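Local coordinates for protein sulfotransferase (Alicyclobacillus acidocaldarius subsp. acidocaldarius, PDB 3RNL) that probably transfers sulfuryl groups to an acceptor substrate and binds magnesium ions, at residues V120-A123 with F124-M128. Numbering follows the deposited sequence. Where two conformers were deposited one is given.
Sequences VDRA and FSAYM
Val120 accepts the N-H of Phe124 on its carbonyl oxygen, the longest of four successive i to i+4 bonds in this part of helix 119-132, at 3.3 Å from Phe124 N to Val120 O. Its branched, wholly apolar side chain suits the buried side on which it lies against Arg276, Leu279, Thr280 and Phe283 of helix 273-294. One residue on, Asp121 takes Ser125 N on its own O at 2.9 Å; its CB points away from the following turn, and OD1 forms a salt bridge with Arg276, a pairing that would offset both charges. Ser125, a small side chain, touches Lys18.

Arg122 binds Ala126 N through its carbonyl O at 3.0 Å. Its long chain runs beside Ala126, and NH1 passes 4.2 Å from the CB of Ala126, whose methyl adds little bulk beside the guanidinium. That buried group is satisfied elsewhere: NH1 donates to the carbonyl of Ala17 and NH2 to that of Tyr161, so one side chain ties the helix to two separate backbone segments. Ala123 completes the series, its O receiving Tyr127 N at 3.0 Å, and its single methyl fits a buried position.

Beyond it, with CG anti to the backbone N in both (chi1 -163° and 170°), Phe124 and Tyr127 bring their rings to Phe140, Phe124 edge-to-face and Tyr127 with planes at about 50°; Tyr127 OH is hydrogen-bonded to the O of Leu138. In one of its two conformers, CG of Met128 (selenomethionine) lies 4.0 Å above the Phe124 ring plane, toward its rim. Such regular i to i+4 bonding is that of an alpha-helix, here the one following strand 111-116 in the parallel-sheet alpha-beta-alpha sandwich of the P-loop-related sulfotransferases.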
# COMPACT_ATOMS: atom_id res chain seq x y z
N VAL A 120 -9.56 3.06 -10.36
CA VAL A 120 -11.01 2.89 -10.43
C VAL A 120 -11.41 1.60 -9.70
O VAL A 120 -12.32 1.58 -8.87
CB VAL A 120 -11.50 2.84 -11.88
CG1 VAL A 120 -13.02 2.64 -11.91
CG2 VAL A 120 -11.12 4.13 -12.61
N ASP A 121 -10.71 0.50 -10.01
CA ASP A 121 -10.96 -0.79 -9.37
C ASP A 121 -10.59 -0.75 -7.90
O ASP A 121 -11.24 -1.39 -7.07
CB ASP A 121 -10.19 -1.90 -10.07
CG ASP A 121 -10.70 -2.14 -11.49
OD1 ASP A 121 -11.91 -2.39 -11.64
OD2 ASP A 121 -9.91 -2.06 -12.44
N ARG A 122 -9.51 -0.04 -7.58
CA ARG A 122 -9.07 0.07 -6.18
C ARG A 122 -10.15 0.74 -5.34
O ARG A 122 -10.43 0.31 -4.21
CB ARG A 122 -7.78 0.91 -6.09
CG ARG A 122 -7.09 0.83 -4.71
CD ARG A 122 -6.39 2.13 -4.34
NE ARG A 122 -7.39 3.15 -4.02
CZ ARG A 122 -8.03 3.22 -2.85
NH1 ARG A 122 -7.76 2.33 -1.89
NH2 ARG A 122 -8.94 4.17 -2.65
N ALA A 123 -10.75 1.80 -5.87
CA ALA A 123 -11.81 2.50 -5.14
C ALA A 123 -12.96 1.54 -4.85
O ALA A 123 -13.49 1.50 -3.74
CB ALA A 123 -12.30 3.72 -5.94
N PHE A 124 -13.36 0.77 -5.86
CA PHE A 124 -14.49 -0.13 -5.67
C PHE A 124 -14.14 -1.23 -4.66
O PHE A 124 -15.00 -1.66 -3.89
CB PHE A 124 -14.93 -0.73 -7.00
CG PHE A 124 -16.30 -1.34 -6.96
CD1 PHE A 124 -17.41 -0.56 -6.64
CD2 PHE A 124 -16.49 -2.67 -7.26
CE1 PHE A 124 -18.68 -1.12 -6.61
CE2 PHE A 124 -17.76 -3.23 -7.24
CZ PHE A 124 -18.85 -2.46 -6.90
N SER A 125 -12.89 -1.67 -4.68
CA SER A 125 -12.43 -2.67 -3.72
C SER A 125 -12.51 -2.16 -2.28
O SER A 125 -12.90 -2.89 -1.36
CB SER A 125 -11.00 -3.11 -4.04
OG SER A 125 -10.59 -4.11 -3.13
N ALA A 126 -12.13 -0.90 -2.07
CA ALA A 126 -12.22 -0.29 -0.74
C ALA A 126 -13.69 -0.22 -0.31
O ALA A 126 -14.02 -0.54 0.84
CB ALA A 126 -11.61 1.09 -0.73
N TYR A 127 -14.55 0.17 -1.23
CA TYR A 127 -15.99 0.22 -0.97
C TYR A 127 -16.51 -1.15 -0.53
O TYR A 127 -17.18 -1.28 0.50
CB TYR A 127 -16.75 0.70 -2.21
CG TYR A 127 -18.25 0.55 -2.06
CD1 TYR A 127 -18.97 1.37 -1.21
CD2 TYR A 127 -18.93 -0.42 -2.78
CE1 TYR A 127 -20.36 1.23 -1.07
CE2 TYR A 127 -20.31 -0.57 -2.64
CZ TYR A 127 -21.01 0.26 -1.79
OH TYR A 127 -22.38 0.10 -1.65
N MSE A 128 -16.20 -2.18 -1.32
CA MSE A 128 -16.66 -3.53 -1.01
C MSE A 128 -16.17 -3.99 0.35
O MSE A 128 -16.90 -4.68 1.08
CB MSE A 128 -16.22 -4.52 -2.10
CG MSE A 128 -16.92 -4.28 -3.43
SE MSE A 128 -16.61 -5.72 -4.72
CE MSE A 128 -14.82 -5.21 -5.30